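Local coordinates for protein dihydroneopterin triphosphate diphosphatase (Escherichia coli O157:H7, PDB 5U7H) that probably hydrolyses dihydroneopterin triphosphate to the monophosphate and pyrophosphate in folate biosynthesis, and also nucleoside triphosphates with a preference for dATP, at residues 14-19 against 37-42. Residues are numbered along the deposited sequence; the frame is centred on the assembly and turned at random.
Sequences VVIYAQ and QSVTGS. With NI (nickel (II) ion), chain F; SO4 (sulfate ion), chain C.
Val14 and Val39 sit directly opposite each other as an antiparallel hydrogen-bonded pair, their side chains on the same face of the sheet, with Val14 CB 4.4 Å from Val39 CB. One of the two backbone bonds is good, Val14 N to Val39 O at 2.9 Å and nearly straight (168°); the return bond, Val39 N to Val14 O, is weak, at 3.4 Å and bent (135°). Ile16 reaches into the same apolar patch: its CG1 lies anti to the carbonyl carbon (chi1 -65°), and the extended chain carries Ile16 CD1 obliquely across Val39, to 3.9 Å from Val39 CG2. Helix 49-61 packs over this face, Val14 touching Ala53 and Val57, Ile16 Val61, and Val39 Glu60. This is the Nudix fold, with the Nudix helix laid on the central strands and the Nudix box starting at Gly41. At the break in strand 36-42 Ser38 points toward segment 14-19, its CB 3.3 Å from Val14 O, while its OG gives a hydrogen bond to a water that in turn donates to Ile16 O, a bridge where the direct ladder has ended. Past Val39 the strand enters the active site. Thr40 O binds nickel at 2.0 Å, alongside a sulfate oxygen, two waters, Glu60 and Glu117; by similarity both glutamates bind magnesium. The extended side chain of Gln37 runs out to Thr40, its NE2 bonded to Thr40 OG1, with the hydroxyl tilted from the amide plane, and its OE1 takes a bond from one nickel-bound water. Ser42 N donates to the sulfate, which Lys7 also holds.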
ATOM      1  N   VAL A  14      -2.559   1.429   1.412  1.00 13.46           N
ATOM      2  CA  VAL A  14      -2.426   2.097   2.710  1.00 13.67           C
ATOM      3  C   VAL A  14      -1.093   2.832   2.710  1.00 14.02           C
ATOM      4  O   VAL A  14      -0.027   2.202   2.737  1.00 14.39           O
ATOM      5  CB  VAL A  14      -2.493   1.115   3.890  1.00 16.95           C
ATOM      6  CG1 VAL A  14      -2.526   1.878   5.190  1.00 15.29           C
ATOM      7  CG2 VAL A  14      -3.701   0.185   3.788  1.00 12.78           C
ATOM      8  N   VAL A  15      -1.138   4.158   2.666  1.00 15.93           N
ATOM      9  CA  VAL A  15       0.065   4.959   2.879  1.00 21.47           C
ATOM     10  C   VAL A  15       0.351   4.975   4.376  1.00 19.96           C
ATOM     11  O   VAL A  15      -0.383   5.597   5.152  1.00 17.93           O
ATOM     12  CB  VAL A  15      -0.082   6.384   2.333  1.00 17.90           C
ATOM     13  CG1 VAL A  15       1.260   7.134   2.446  1.00 14.11           C
ATOM     14  CG2 VAL A  15      -0.556   6.361   0.907  1.00 15.16           C
ATOM     15  N   ILE A  16       1.419   4.302   4.786  1.00 21.52           N
ATOM     16  CA  ILE A  16       1.875   4.323   6.174  1.00 18.89           C
ATOM     17  C   ILE A  16       2.950   5.392   6.308  1.00 17.18           C
ATOM     18  O   ILE A  16       3.869   5.457   5.486  1.00 17.02           O
ATOM     19  CB  ILE A  16       2.403   2.946   6.597  1.00 17.85           C
ATOM     20  CG1 ILE A  16       1.262   1.940   6.581  1.00 18.01           C
ATOM     21  CG2 ILE A  16       3.056   3.011   7.968  1.00 19.65           C
ATOM     22  CD1 ILE A  16       1.721   0.523   6.723  1.00 16.01           C
ATOM     23  N   TYR A  17       2.822   6.252   7.323  1.00 15.84           N
ATOM     24  CA  TYR A  17       3.802   7.305   7.558  1.00 17.58           C
ATOM     25  C   TYR A  17       3.884   7.577   9.054  1.00 14.21           C
ATOM     26  O   TYR A  17       3.038   7.135   9.829  1.00 17.43           O
ATOM     27  CB  TYR A  17       3.474   8.584   6.772  1.00 15.76           C
ATOM     28  CG  TYR A  17       2.235   9.319   7.231  1.00 20.78           C
ATOM     29  CD1 TYR A  17       0.972   8.925   6.803  1.00 23.75           C
ATOM     30  CD2 TYR A  17       2.329  10.417   8.081  1.00 24.13           C
ATOM     31  CE1 TYR A  17      -0.165   9.592   7.217  1.00 20.67           C
ATOM     32  CE2 TYR A  17       1.193  11.093   8.505  1.00 25.11           C
ATOM     33  CZ  TYR A  17      -0.052  10.675   8.067  1.00 28.19           C
ATOM     34  OH  TYR A  17      -1.189  11.335   8.472  1.00 31.73           O
ATOM     35  N   ALA A  18       4.954   8.258   9.463  1.00 18.81           N
ATOM     36  CA  ALA A  18       5.166   8.579  10.869  1.00 16.11           C
ATOM     37  C   ALA A  18       4.746  10.017  11.136  1.00 17.33           C
ATOM     38  O   ALA A  18       5.142  10.931  10.405  1.00 18.57           O
ATOM     39  CB  ALA A  18       6.622   8.376  11.280  1.00 22.11           C
ATOM     40  N   GLN A  19       3.981  10.214  12.212  1.00 22.02           N
ATOM     41  CA  GLN A  19       3.390  11.527  12.473  1.00 28.56           C
ATOM     42  C   GLN A  19       4.457  12.593  12.715  1.00 27.45           C
ATOM     43  O   GLN A  19       4.295  13.746  12.295  1.00 33.29           O
ATOM     44  CB  GLN A  19       2.435  11.438  13.665  1.00 28.83           C
ATOM     45  CG  GLN A  19       1.633  12.708  13.912  1.00 34.24           C
ATOM     46  CD  GLN A  19       0.965  13.242  12.653  1.00 41.48           C
ATOM     47  OE1 GLN A  19       1.241  14.360  12.217  1.00 51.04           O
ATOM     48  NE2 GLN A  19       0.081  12.442  12.063  1.00 47.96           N
ATOM     49  N   GLN A  37       6.980   0.369  -2.745  1.00 13.35           N
ATOM     50  CA  GLN A  37       5.583   0.751  -2.583  1.00 17.29           C
ATOM     51  C   GLN A  37       5.213   0.905  -1.116  1.00 18.45           C
ATOM     52  O   GLN A  37       5.904   0.412  -0.222  1.00 18.16           O
ATOM     53  CB  GLN A  37       4.664  -0.296  -3.196  1.00 14.48           C
ATOM     54  CG  GLN A  37       4.931  -1.691  -2.666  1.00 15.53           C
ATOM     55  CD  GLN A  37       3.818  -2.661  -3.018  1.00 19.56           C
ATOM     56  OE1 GLN A  37       3.869  -3.849  -2.680  1.00 20.32           O
ATOM     57  NE2 GLN A  37       2.800  -2.153  -3.705  1.00 20.30           N
ATOM     58  N   SER A  38       4.092   1.591  -0.890  1.00 10.96           N
ATOM     59  CA  SER A  38       3.317   1.426   0.328  1.00 17.95           C
ATOM     60  C   SER A  38       2.660   0.046   0.332  1.00 13.24           C
ATOM     61  O   SER A  38       2.828  -0.755  -0.584  1.00 17.88           O
ATOM     62  CB  SER A  38       2.252   2.524   0.432  1.00 16.34           C
ATOM     63  OG  SER A  38       2.805   3.817   0.258  1.00 11.89           O
ATOM     64  N   VAL A  39       1.870  -0.235   1.362  1.00 13.56           N
ATOM     65  CA  VAL A  39       1.160  -1.510   1.432  1.00 13.40           C
ATOM     66  C   VAL A  39       0.022  -1.510   0.411  1.00 19.79           C
ATOM     67  O   VAL A  39      -0.856  -0.644   0.443  1.00 14.47           O
ATOM     68  CB  VAL A  39       0.633  -1.763   2.852  1.00 14.12           C
ATOM     69  CG1 VAL A  39      -0.334  -2.916   2.881  1.00 15.62           C
ATOM     70  CG2 VAL A  39       1.792  -2.022   3.821  1.00 16.54           C
ATOM     71  N   THR A  40       0.028  -2.483  -0.503  1.00 17.71           N
ATOM     72  CA  THR A  40      -1.161  -2.765  -1.303  1.00 18.41           C
ATOM     73  C   THR A  40      -1.564  -4.221  -1.127  1.00 16.16           C
ATOM     74  O   THR A  40      -0.769  -5.052  -0.690  1.00 17.21           O
ATOM     75  CB  THR A  40      -0.971  -2.457  -2.800  1.00 19.58           C
ATOM     76  OG1 THR A  40      -0.123  -3.442  -3.411  1.00 19.90           O
ATOM     77  CG2 THR A  40      -0.375  -1.080  -2.987  1.00 18.69           C
ATOM     78  N   GLY A  41      -2.825  -4.516  -1.455  1.00 15.47           N
ATOM     79  CA  GLY A  41      -3.330  -5.878  -1.418  1.00 13.28           C
ATOM     80  C   GLY A  41      -4.695  -6.059  -2.060  1.00 15.94           C
ATOM     81  O   GLY A  41      -5.505  -5.122  -2.107  1.00 13.62           O
ATOM     82  N   SER A  42      -4.961  -7.264  -2.565  1.00 18.97           N
ATOM     83  CA  SER A  42      -6.256  -7.546  -3.169  1.00 17.55           C
ATOM     84  C   SER A  42      -7.319  -7.624  -2.090  1.00 16.10           C
ATOM     85  O   SER A  42      -7.090  -8.179  -1.015  1.00 18.41           O
ATOM     86  CB  SER A  42      -6.224  -8.859  -3.961  1.00 14.17           C
ATOM     87  OG  SER A  42      -5.468  -8.723  -5.150  1.00 18.20           O
TER
HETATM   88 NI    NI F 205       0.624  -6.385  -1.031  1.00 18.72          NI
HETATM   89  S   SO4 C 202      -1.272  -8.745  -2.281  1.00 20.33           S
HETATM   90  O1  SO4 C 202      -1.368  -7.927  -3.487  1.00 19.98           O
HETATM   91  O2  SO4 C 202      -0.527  -9.981  -2.572  1.00 21.49           O
HETATM   92  O3  SO4 C 202      -0.571  -7.995  -1.203  1.00 16.06           O
HETATM   93  O4  SO4 C 202      -2.610  -9.095  -1.830  1.00 14.20           O
HETATM   94  O   HOH W   1       3.686   4.022   2.952  1.00 14.49           O
HETATM   95  O   HOH W   2       1.773  -4.712  -0.846  1.00 17.15           O
HETATM   96  O   HOH W   3       0.717  -5.912  -2.954  1.00 19.65           O